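Local coordinates for protein NADH oxidase (PDB 6RVB) that reduces coenzyme A disulfide with electrons from NADH, working as a flavoprotein that carries FAD, at residues A[379-390]-A[404-414]; A[159-170]-A[326-334]. All coordinates share one frame; numbering follows the deposited sequence.

Interaction 1. Residues A[379-390]-A[404-414]; sequences YEEGTGRLLGGA and LAALLHREGSV
Gly384 and Leu386 hold the backbone of Gly412 to Val414 by two hydrogen bonds on either side of a single beta bridge, Arg385 with Ser413. Val414 N donates to Gly384 O (2.9 Å), and Leu386 N donates to Gly412 O (2.9 Å). The hairpin turn carries its own brace, a bond of 2.8 Å from Thr383 OG1 to Glu380 OE2.

The apolar contacts centre on Leu386. CB of Leu386 packs on CD1 of Leu408 (3.6 Å). CD2 of Leu386 lies against the backbone of Ser413 and, more loosely, CD1 of Leu407 (4.4 Å). Leu404 CD1 lies over CA of Gly389 (3.8 Å), where a beta carbon would run into it. In Val414, CG1 stands opposite the backbone N (chi1 175°), which leaves CG2 to face Gly384 O and to touch CB of Tyr379 (4.0 Å).

The one charged pair is loose. Arg385 is extended, and its NE is 3.7 Å from Glu411 OE1, a long salt bridge in which the oxygen sits well out of the guanidinium plane and no N-H is aimed at it. CD2 of Leu387 lies over the rim of one guanidinium face, and NH2 makes a weak hydrogen bond to Val289 O. A leucine in place of Arg385 would probably leave the Glu411 carboxylate without this counter-charge and Val289 O without that donor.

Strand 386-390 and helix 404-409 run nearly antiparallel, at 154°, within the dimerisation domain. Leu387 and Gly388 form a classic beta bulge opposite Val378. Leu404 and Leu408 also pack on Thr339 of strand 334-340, Leu404 and Leu407 meet Leu417 of helix 414-418, which Ser413 N-caps, and Ala406 packs against Leu420 of the second subunit.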
loop_
_atom_site.group_PDB
_atom_site.type_symbol
_atom_site.label_atom_id
_atom_site.label_comp_id
_atom_site.label_asym_id
_atom_site.label_seq_id
_atom_site.Cartn_x
_atom_site.Cartn_y
_atom_site.Cartn_z
ATOM N N TYR A 379 -3.147 -1.154 20.000
ATOM C CA TYR A 379 -1.859 -1.600 20.579
ATOM C C TYR A 379 -1.961 -1.968 22.079
ATOM O O TYR A 379 -2.983 -1.757 22.686
ATOM C CB TYR A 379 -0.768 -0.562 20.376
ATOM C CG TYR A 379 -1.139 0.790 20.880
ATOM C CD1 TYR A 379 -2.035 1.640 20.198
ATOM C CD2 TYR A 379 -0.660 1.204 22.061
ATOM C CE1 TYR A 379 -2.379 2.881 20.714
ATOM C CE2 TYR A 379 -0.990 2.397 22.574
ATOM C CZ TYR A 379 -1.819 3.257 21.932
ATOM O OH TYR A 379 -2.042 4.468 22.593
ATOM N N GLU A 380 -0.909 -2.558 22.646
ATOM C CA GLU A 380 -0.857 -2.996 24.037
ATOM C C GLU A 380 -0.239 -1.897 24.873
ATOM O O GLU A 380 0.695 -1.255 24.450
ATOM C CB GLU A 380 0.002 -4.219 24.146
ATOM C CG GLU A 380 -0.150 -4.903 25.430
ATOM C CD GLU A 380 0.499 -6.277 25.553
ATOM O OE1 GLU A 380 0.006 -6.981 26.451
ATOM O OE2 GLU A 380 1.485 -6.635 24.853
ATOM N N GLU A 381 -0.769 -1.632 26.057
ATOM C CA GLU A 381 -0.414 -0.431 26.740
ATOM C C GLU A 381 1.058 -0.274 26.993
ATOM O O GLU A 381 1.663 0.771 26.677
ATOM C CB GLU A 381 -1.116 -0.430 28.057
ATOM C CG GLU A 381 -1.600 0.969 28.578
ATOM C CD GLU A 381 -2.524 0.765 29.753
ATOM O OE1 GLU A 381 -1.999 0.400 30.817
ATOM O OE2 GLU A 381 -3.754 0.873 29.608
ATOM N N GLY A 382 1.667 -1.277 27.590
ATOM C CA GLY A 382 3.021 -1.021 28.044
ATOM C C GLY A 382 4.078 -1.256 27.008
ATOM O O GLY A 382 4.901 -0.400 26.726
ATOM N N THR A 383 4.000 -2.457 26.424
ATOM C CA THR A 383 4.940 -2.989 25.464
ATOM C C THR A 383 4.916 -2.224 24.183
ATOM O O THR A 383 5.921 -2.096 23.494
ATOM C CB THR A 383 4.527 -4.337 25.120
ATOM O OG1 THR A 383 3.120 -4.317 24.934
ATOM C CG2 THR A 383 4.879 -5.254 26.218
ATOM N N GLY A 384 3.766 -1.715 23.845
ATOM C CA GLY A 384 3.604 -1.059 22.575
ATOM C C GLY A 384 3.356 -1.981 21.410
ATOM O O GLY A 384 3.315 -1.554 20.284
ATOM N N ARG A 385 3.185 -3.256 21.716
ATOM C CA ARG A 385 2.984 -4.279 20.754
ATOM C C ARG A 385 1.744 -3.953 19.951
ATOM O O ARG A 385 0.707 -3.741 20.548
ATOM C CB ARG A 385 2.818 -5.574 21.505
ATOM C CG ARG A 385 2.586 -6.743 20.591
ATOM C CD ARG A 385 2.324 -7.993 21.356
ATOM N NE ARG A 385 1.704 -9.052 20.572
ATOM C CZ ARG A 385 1.089 -10.121 21.129
ATOM N NH1 ARG A 385 1.035 -10.234 22.496
ATOM N NH2 ARG A 385 0.522 -11.084 20.326
ATOM N N LEU A 386 1.832 -3.910 18.614
ATOM C CA LEU A 386 0.633 -3.801 17.761
ATOM C C LEU A 386 -0.178 -5.016 17.858
ATOM O O LEU A 386 0.372 -6.100 17.888
ATOM C CB LEU A 386 0.955 -3.779 16.271
ATOM C CG LEU A 386 1.098 -2.569 15.360
ATOM C CD1 LEU A 386 0.104 -1.549 15.846
ATOM C CD2 LEU A 386 2.480 -2.064 15.501
ATOM N N LEU A 387 -1.484 -4.850 17.773
ATOM C CA LEU A 387 -2.448 -5.940 17.891
ATOM C C LEU A 387 -3.527 -5.941 16.803
ATOM O O LEU A 387 -4.256 -6.920 16.689
ATOM C CB LEU A 387 -3.178 -5.876 19.224
ATOM C CG LEU A 387 -2.463 -5.956 20.549
ATOM C CD1 LEU A 387 -3.500 -5.655 21.604
ATOM C CD2 LEU A 387 -1.920 -7.292 20.730
ATOM N N GLY A 388 -3.681 -4.847 16.055
ATOM C CA GLY A 388 -4.676 -4.762 15.008
ATOM C C GLY A 388 -4.635 -3.387 14.452
ATOM O O GLY A 388 -3.939 -2.572 14.983
ATOM N N GLY A 389 -5.363 -3.118 13.389
ATOM C CA GLY A 389 -5.199 -1.846 12.688
ATOM C C GLY A 389 -6.253 -1.734 11.606
ATOM O O GLY A 389 -6.770 -2.769 11.167
ATOM N N ALA A 390 -6.635 -0.524 11.206
ATOM C CA ALA A 390 -7.507 -0.405 10.058
ATOM C C ALA A 390 -7.004 0.666 9.161
ATOM O O ALA A 390 -6.375 1.586 9.614
ATOM C CB ALA A 390 -8.843 -0.103 10.485
ATOM N N LEU A 404 0.871 -3.018 8.211
ATOM C CA LEU A 404 0.587 -3.432 9.554
ATOM C C LEU A 404 0.528 -4.916 9.609
ATOM O O LEU A 404 0.981 -5.481 10.591
ATOM C CB LEU A 404 -0.715 -2.841 10.023
ATOM C CG LEU A 404 -0.898 -1.338 9.999
ATOM C CD1 LEU A 404 -2.375 -1.100 10.305
ATOM C CD2 LEU A 404 0.005 -0.769 11.024
ATOM N N ALA A 405 0.001 -5.568 8.575
ATOM C CA ALA A 405 0.091 -7.016 8.542
ATOM C C ALA A 405 1.538 -7.468 8.562
ATOM O O ALA A 405 1.866 -8.418 9.268
ATOM C CB ALA A 405 -0.607 -7.589 7.405
ATOM N N ALA A 406 2.442 -6.805 7.855
ATOM C CA ALA A 406 3.863 -7.195 7.999
ATOM C C ALA A 406 4.361 -7.126 9.463
ATOM O O ALA A 406 5.056 -7.998 9.929
ATOM C CB ALA A 406 4.689 -6.391 7.167
ATOM N N LEU A 407 3.988 -6.070 10.191
ATOM C CA LEU A 407 4.389 -5.872 11.572
ATOM C C LEU A 407 3.735 -6.860 12.506
ATOM O O LEU A 407 4.386 -7.473 13.303
ATOM C CB LEU A 407 4.129 -4.443 12.009
ATOM C CG LEU A 407 5.026 -3.392 11.351
ATOM C CD1 LEU A 407 4.497 -2.071 11.601
ATOM C CD2 LEU A 407 6.365 -3.468 11.924
ATOM N N LEU A 408 2.446 -7.034 12.389
ATOM C CA LEU A 408 1.766 -8.061 13.119
ATOM C C LEU A 408 2.406 -9.436 13.028
ATOM O O LEU A 408 2.231 -10.284 13.917
ATOM C CB LEU A 408 0.323 -8.116 12.641
ATOM C CG LEU A 408 -0.796 -7.677 13.591
ATOM C CD1 LEU A 408 -0.355 -6.613 14.457
ATOM C CD2 LEU A 408 -1.828 -7.189 12.793
ATOM N N HIS A 409 3.168 -9.677 11.973
ATOM C CA HIS A 409 3.572 -11.041 11.691
ATOM C C HIS A 409 4.692 -11.518 12.599
ATOM O O HIS A 409 4.594 -12.615 13.187
ATOM C CB HIS A 409 3.928 -11.207 10.214
ATOM C CG HIS A 409 3.835 -12.622 9.726
ATOM N ND1 HIS A 409 4.939 -13.465 9.714
ATOM C CD2 HIS A 409 2.786 -13.343 9.256
ATOM C CE1 HIS A 409 4.568 -14.660 9.296
ATOM N NE2 HIS A 409 3.269 -14.617 9.016
ATOM N N ARG A 410 5.757 -10.699 12.692
ATOM C CA ARG A 410 6.744 -10.759 13.799
ATOM C C ARG A 410 6.018 -10.136 15.067
ATOM O O ARG A 410 4.821 -10.136 15.122
ATOM C CB ARG A 410 8.011 -10.010 13.394
ATOM C CG ARG A 410 7.926 -8.432 13.603
ATOM C CD ARG A 410 9.233 -7.670 14.174
ATOM N NE ARG A 410 9.398 -6.252 13.727
ATOM C CZ ARG A 410 9.343 -5.801 12.444
ATOM N NH1 ARG A 410 9.061 -6.605 11.404
ATOM N NH2 ARG A 410 9.537 -4.502 12.174
ATOM N N GLU A 411 6.606 -9.563 16.078
ATOM C CA GLU A 411 5.663 -9.012 17.067
ATOM C C GLU A 411 5.268 -7.623 16.786
ATOM O O GLU A 411 4.062 -7.268 16.728
ATOM C CB GLU A 411 6.215 -9.045 18.460
ATOM C CG GLU A 411 6.452 -10.543 18.974
ATOM C CD GLU A 411 5.215 -11.401 18.929
ATOM O OE1 GLU A 411 4.189 -10.805 18.433
ATOM O OE2 GLU A 411 5.318 -12.609 19.386
ATOM N N GLY A 412 6.253 -6.799 16.650
ATOM C CA GLY A 412 6.050 -5.537 15.957
ATOM C C GLY A 412 5.339 -4.484 16.798
ATOM O O GLY A 412 4.174 -4.678 17.181
ATOM N N SER A 413 6.013 -3.378 17.104
ATOM C CA SER A 413 5.438 -2.395 17.967
ATOM C C SER A 413 5.106 -1.099 17.257
ATOM O O SER A 413 5.536 -0.858 16.159
ATOM C CB SER A 413 6.414 -2.076 19.094
ATOM O OG SER A 413 7.726 -1.852 18.611
ATOM N N VAL A 414 4.373 -0.225 17.903
ATOM C CA VAL A 414 4.292 1.121 17.449
ATOM C C VAL A 414 5.663 1.737 17.207
ATOM O O VAL A 414 5.904 2.470 16.235
ATOM C CB VAL A 414 3.600 1.942 18.487
ATOM C CG1 VAL A 414 3.612 3.390 18.108
ATOM C CG2 VAL A 414 2.219 1.420 18.681
#

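Interaction 2. Residues A[159-170]-A[326-334]; sequences YIGLEAAEAFRK and TAIFKAFDL. With NAD (nicotinamide-adenine-dinucleotide), chain F.
From Tyr159 beside Phe329 to Glu166 beside Phe332, helix 159-170 runs alongside strand 327-331, the axes 29° from parallel and 7.7 Å apart at closest. The rings of Tyr159 and Phe329 meet obliquely, planes 69° apart, and CD1 of Leu162 touches CZ of Phe329 (3.8 Å). Farther along, CB of Glu166 sits over a face of the Phe332 ring in a CH-pi contact, and His203 stacks on that ring.

Charges gather at the carboxylate of Glu166. Lys330, bent at its last torsion (chi4 -81°), brings NZ to within 2.8 Å of Glu166 OE1 from above the carboxylate plane, and also donates to Phe332 O. Lys170 NZ takes Glu166 OE2 (2.9 Å), so the carboxylate is shared by two lysines, and a water accepts from both NZ atoms. Phe332 N adds a weak bond to OE1, tying in the type II' turn 331-334.

NAD lies between the start of the helix and the strand: its N7N donates to Ile328 O (2.7 Å), while Glu163 OE2 is 3.7 Å from its C4N. Gly161 fits the GxGxxG pattern of a Rossmann fold, and a strand of the dimerisation domain here contributes Ile328 and Phe329 to the nicotinamide pocket.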
loop_
_atom_site.group_PDB
_atom_site.type_symbol
_atom_site.label_atom_id
_atom_site.label_comp_id
_atom_site.label_asym_id
_atom_site.label_seq_id
_atom_site.Cartn_x
_atom_site.Cartn_y
_atom_site.Cartn_z
ATOM N N TYR A 159 -19.753 -8.112 5.196
ATOM C CA TYR A 159 -19.114 -7.934 3.911
ATOM C C TYR A 159 -20.072 -8.255 2.764
ATOM O O TYR A 159 -20.328 -7.366 1.969
ATOM C CB TYR A 159 -17.799 -8.753 3.808
ATOM C CG TYR A 159 -16.745 -8.496 4.848
ATOM C CD1 TYR A 159 -16.925 -8.901 6.186
ATOM C CD2 TYR A 159 -15.592 -7.867 4.516
ATOM C CE1 TYR A 159 -15.947 -8.646 7.180
ATOM C CE2 TYR A 159 -14.623 -7.614 5.467
ATOM C CZ TYR A 159 -14.782 -8.014 6.793
ATOM O OH TYR A 159 -13.785 -7.717 7.687
ATOM N N ILE A 160 -20.589 -9.487 2.623
ATOM C CA ILE A 160 -21.544 -9.658 1.528
ATOM C C ILE A 160 -22.699 -8.779 1.952
ATOM O O ILE A 160 -23.002 -8.699 3.132
ATOM C CB ILE A 160 -21.876 -11.133 1.257
ATOM C CG1 ILE A 160 -22.447 -11.875 2.452
ATOM C CG2 ILE A 160 -20.598 -11.861 0.978
ATOM C CD1 ILE A 160 -22.519 -13.642 2.367
ATOM N N GLY A 161 -23.322 -7.966 1.161
ATOM C CA GLY A 161 -24.275 -7.217 1.999
ATOM C C GLY A 161 -23.994 -5.766 2.111
ATOM O O GLY A 161 -24.755 -5.023 1.560
ATOM N N LEU A 162 -22.892 -5.344 2.729
ATOM C CA LEU A 162 -22.333 -4.018 2.375
ATOM C C LEU A 162 -22.009 -3.974 0.952
ATOM O O LEU A 162 -22.369 -3.008 0.311
ATOM C CB LEU A 162 -21.103 -3.643 3.137
ATOM C CG LEU A 162 -21.428 -3.161 4.571
ATOM C CD1 LEU A 162 -20.221 -2.693 5.307
ATOM C CD2 LEU A 162 -22.518 -2.067 4.563
ATOM N N GLU A 163 -21.378 -5.041 0.440
ATOM C CA GLU A 163 -21.068 -5.141 -0.983
ATOM C C GLU A 163 -22.311 -5.266 -1.812
ATOM O O GLU A 163 -22.349 -4.714 -2.917
ATOM C CB GLU A 163 -20.099 -6.270 -1.323
ATOM C CG GLU A 163 -18.665 -5.912 -1.043
ATOM C CD GLU A 163 -17.624 -6.971 -1.513
ATOM O OE1 GLU A 163 -16.380 -6.563 -1.699
ATOM O OE2 GLU A 163 -18.056 -8.176 -1.707
ATOM N N ALA A 164 -23.333 -5.995 -1.334
ATOM C CA ALA A 164 -24.553 -6.182 -2.146
ATOM C C ALA A 164 -25.354 -4.916 -2.258
ATOM O O ALA A 164 -25.888 -4.659 -3.288
ATOM C CB ALA A 164 -25.391 -7.276 -1.614
ATOM N N ALA A 165 -25.428 -4.127 -1.202
ATOM C CA ALA A 165 -26.134 -2.899 -1.222
ATOM C C ALA A 165 -25.623 -2.058 -2.349
ATOM O O ALA A 165 -26.410 -1.474 -3.066
ATOM C CB ALA A 165 -25.957 -2.157 0.118
ATOM N N GLU A 166 -24.312 -1.946 -2.521
ATOM C CA GLU A 166 -23.781 -1.183 -3.674
ATOM C C GLU A 166 -24.278 -1.768 -4.978
ATOM O O GLU A 166 -24.706 -1.045 -5.853
ATOM C CB GLU A 166 -22.253 -1.163 -3.717
ATOM C CG GLU A 166 -21.610 -0.275 -4.796
ATOM C CD GLU A 166 -20.099 -0.554 -5.040
ATOM O OE1 GLU A 166 -19.273 -0.349 -4.085
ATOM O OE2 GLU A 166 -19.756 -0.977 -6.192
ATOM N N ALA A 167 -24.248 -3.085 -5.100
ATOM C CA ALA A 167 -24.697 -3.701 -6.359
ATOM C C ALA A 167 -26.140 -3.377 -6.646
ATOM O O ALA A 167 -26.429 -2.805 -7.683
ATOM C CB ALA A 167 -24.473 -5.163 -6.433
ATOM N N PHE A 168 -27.048 -3.755 -5.755
ATOM C CA PHE A 168 -28.433 -3.392 -5.927
ATOM C C PHE A 168 -28.679 -1.899 -6.218
ATOM O O PHE A 168 -29.570 -1.599 -6.957
ATOM C CB PHE A 168 -29.216 -3.785 -4.698
ATOM C CG PHE A 168 -29.210 -5.253 -4.425
ATOM C CD1 PHE A 168 -28.701 -6.111 -5.334
ATOM C CD2 PHE A 168 -29.734 -5.770 -3.245
ATOM C CE1 PHE A 168 -28.686 -7.489 -5.069
ATOM C CE2 PHE A 168 -29.699 -7.137 -2.967
ATOM C CZ PHE A 168 -29.205 -7.995 -3.881
ATOM N N ARG A 169 -27.947 -0.955 -5.628
ATOM C CA ARG A 169 -28.269 0.433 -5.916
ATOM C C ARG A 169 -27.883 0.702 -7.376
ATOM O O ARG A 169 -28.653 1.296 -8.140
ATOM C CB ARG A 169 -27.555 1.365 -4.974
ATOM C CG ARG A 169 -28.052 1.356 -3.626
ATOM C CD ARG A 169 -29.332 2.131 -3.483
ATOM N NE ARG A 169 -29.193 3.528 -3.814
ATOM C CZ ARG A 169 -29.886 4.116 -4.772
ATOM N NH1 ARG A 169 -30.791 3.412 -5.430
ATOM N NH2 ARG A 169 -29.681 5.403 -5.023
ATOM N N LYS A 170 -26.696 0.251 -7.773
ATOM C CA LYS A 170 -26.190 0.428 -9.142
ATOM C C LYS A 170 -27.159 -0.167 -10.184
ATOM O O LYS A 170 -27.093 0.110 -11.350
ATOM C CB LYS A 170 -24.808 -0.247 -9.324
ATOM C CG LYS A 170 -23.681 0.472 -8.684
ATOM C CD LYS A 170 -22.287 0.106 -9.178
ATOM C CE LYS A 170 -21.297 0.911 -8.299
ATOM N NZ LYS A 170 -19.853 0.731 -8.559
ATOM N N THR A 326 -5.987 -10.143 7.907
ATOM C CA THR A 326 -6.099 -9.014 6.969
ATOM C C THR A 326 -7.275 -9.154 6.026
ATOM O O THR A 326 -7.436 -10.224 5.469
ATOM C CB THR A 326 -4.823 -8.856 6.152
ATOM O OG1 THR A 326 -3.684 -8.922 7.031
ATOM C CG2 THR A 326 -4.822 -7.638 5.372
ATOM N N ALA A 327 -8.110 -8.119 5.920
ATOM C CA ALA A 327 -9.247 -8.114 5.001
ATOM C C ALA A 327 -9.496 -6.773 4.387
ATOM O O ALA A 327 -9.387 -5.788 5.054
ATOM C CB ALA A 327 -10.466 -8.578 5.662
ATOM N N ILE A 328 -9.845 -6.712 3.124
ATOM C CA ILE A 328 -10.176 -5.430 2.528
ATOM C C ILE A 328 -11.448 -5.601 1.667
ATOM O O ILE A 328 -11.659 -6.689 1.098
ATOM C CB ILE A 328 -8.996 -4.901 1.759
ATOM C CG1 ILE A 328 -9.283 -3.518 1.275
ATOM C CG2 ILE A 328 -8.665 -5.713 0.540
ATOM C CD1 ILE A 328 -8.193 -3.010 0.467
ATOM N N PHE A 329 -12.329 -4.604 1.655
ATOM C CA PHE A 329 -13.467 -4.633 0.780
ATOM C C PHE A 329 -13.799 -3.256 0.255
ATOM O O PHE A 329 -13.292 -2.290 0.715
ATOM C CB PHE A 329 -14.671 -5.322 1.404
ATOM C CG PHE A 329 -15.358 -4.530 2.481
ATOM C CD1 PHE A 329 -14.963 -4.621 3.758
ATOM C CD2 PHE A 329 -16.389 -3.718 2.224
ATOM C CE1 PHE A 329 -15.544 -3.883 4.726
ATOM C CE2 PHE A 329 -16.976 -3.009 3.204
ATOM C CZ PHE A 329 -16.554 -3.088 4.431
ATOM N N LYS A 330 -14.616 -3.182 -0.776
ATOM C CA LYS A 330 -15.036 -1.906 -1.330
ATOM C C LYS A 330 -16.533 -1.716 -1.099
ATOM O O LYS A 330 -17.364 -2.604 -1.385
ATOM C CB LYS A 330 -14.730 -1.855 -2.828
ATOM C CG LYS A 330 -15.178 -0.606 -3.544
ATOM C CD LYS A 330 -15.506 -0.963 -5.020
ATOM C CE LYS A 330 -15.882 0.278 -5.822
ATOM N NZ LYS A 330 -17.277 0.758 -5.675
ATOM N N ALA A 331 -16.881 -0.553 -0.584
ATOM C CA ALA A 331 -18.289 -0.227 -0.397
ATOM C C ALA A 331 -18.518 1.174 -0.951
ATOM O O ALA A 331 -18.011 2.139 -0.349
ATOM C CB ALA A 331 -18.644 -0.313 1.046
ATOM N N PHE A 332 -19.172 1.288 -2.115
ATOM C CA PHE A 332 -19.221 2.554 -2.819
ATOM C C PHE A 332 -17.847 3.231 -2.977
ATOM O O PHE A 332 -16.938 2.701 -3.643
ATOM C CB PHE A 332 -20.236 3.487 -2.188
ATOM C CG PHE A 332 -21.629 2.915 -2.150
ATOM C CD1 PHE A 332 -22.464 3.061 -3.195
ATOM C CD2 PHE A 332 -22.065 2.160 -1.063
ATOM C CE1 PHE A 332 -23.669 2.462 -3.193
ATOM C CE2 PHE A 332 -23.298 1.566 -1.031
ATOM C CZ PHE A 332 -24.098 1.702 -2.079
ATOM N N ASP A 333 -17.675 4.389 -2.370
ATOM C CA ASP A 333 -16.462 5.148 -2.587
ATOM C C ASP A 333 -15.476 4.959 -1.440
ATOM O O ASP A 333 -14.524 5.748 -1.292
ATOM C CB ASP A 333 -16.762 6.654 -2.764
ATOM C CG ASP A 333 -17.698 6.970 -3.997
ATOM O OD1 ASP A 333 -17.614 6.305 -5.098
ATOM O OD2 ASP A 333 -18.555 7.909 -3.844
ATOM N N LEU A 334 -15.669 3.931 -0.606
ATOM C CA LEU A 334 -14.714 3.657 0.446
ATOM C C LEU A 334 -14.082 2.346 0.191
ATOM O O LEU A 334 -14.783 1.407 -0.182
ATOM C CB LEU A 334 -15.431 3.613 1.768
ATOM C CG LEU A 334 -15.868 4.939 2.324
ATOM C CD1 LEU A 334 -16.357 4.713 3.659
ATOM C CD2 LEU A 334 -14.675 5.874 2.310
HETATM P PA NAD F . -20.761 -11.536 8.438
HETATM O O1A NAD F . -19.514 -10.802 8.006
HETATM O O2A NAD F . -20.710 -12.457 9.543
HETATM O O5B NAD F . -21.952 -10.483 8.788
HETATM C C5B NAD F . -22.129 -9.568 9.925
HETATM C C4B NAD F . -23.496 -9.758 10.665
HETATM O O4B NAD F . -24.279 -9.015 11.639
HETATM C C3B NAD F . -24.364 -9.743 9.507
HETATM O O3B NAD F . -23.911 -10.872 8.878
HETATM C C2B NAD F . -25.669 -9.979 10.199
HETATM O O2B NAD F . -26.387 -11.204 10.247
HETATM C C1B NAD F . -25.408 -9.898 11.624
HETATM N N9A NAD F . -26.906 -9.701 11.494
HETATM C C8A NAD F . -27.674 -8.588 11.055
HETATM N N7A NAD F . -29.044 -8.771 11.036
HETATM C C5A NAD F . -29.159 -10.028 11.434
HETATM C C6A NAD F . -30.314 -10.666 11.582
HETATM N N6A NAD F . -31.314 -9.924 11.295
HETATM N N1A NAD F . -30.328 -11.975 11.967
HETATM C C2A NAD F . -29.062 -12.548 12.176
HETATM N N3A NAD F . -27.836 -11.898 11.997
HETATM C C4A NAD F . -27.900 -10.643 11.659
HETATM O O3 NAD F . -21.168 -12.437 7.230
HETATM P PN NAD F . -21.111 -12.213 5.628
HETATM O O1N NAD F . -22.203 -13.214 5.185
HETATM O O2N NAD F . -21.202 -10.817 5.197
HETATM O O5D NAD F . -19.592 -12.597 5.365
HETATM C C5D NAD F . -19.251 -13.484 4.326
HETATM C C4D NAD F . -17.817 -14.038 4.335
HETATM O O4D NAD F . -17.310 -14.412 3.028
HETATM C C3D NAD F . -16.931 -12.971 4.927
HETATM O O3D NAD F . -16.812 -12.975 6.365
HETATM C C2D NAD F . -15.665 -13.358 4.226
HETATM O O2D NAD F . -15.179 -14.513 4.813
HETATM C C1D NAD F . -16.096 -13.766 2.844
HETATM N N1N NAD F . -16.207 -12.433 2.202
HETATM C C2N NAD F . -15.087 -11.608 2.186
HETATM C C3N NAD F . -15.080 -10.310 1.622
HETATM C C7N NAD F . -13.828 -9.430 1.611
HETATM O O7N NAD F . -12.708 -9.674 2.433
HETATM N N7N NAD F . -13.797 -8.364 0.804
HETATM C C4N NAD F . -16.272 -9.840 1.045
HETATM C C5N NAD F . -17.400 -10.643 1.073
HETATM C C6N NAD F . -17.355 -11.924 1.659
HETATM O O HOH W 1 -17.597 2.512 -8.409
#

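Overall arrangement
Both contacts reach the same five-stranded antiparallel sheet: interaction 2 uses 327-331, an edge strand within this chain, and interaction 1 its middle strand 386-393, with strand 334-340 between them. Their centres are 28 Å apart, yet they touch where CB of Ala405 meets OG1 of Thr326 at 3.4 Å. Interaction 2 is the one at the redox centre: the side chain of Glu163 is about 4 Å from FAD and about 6 Å from that of Cys44, which binds coenzyme A covalently. Interaction 1 is more remote, the side chain of Val414 lying about 11 Å from a bound coenzyme A. Both touch the second subunit, where Thr326 and Ala405 share Asp421 as a partner.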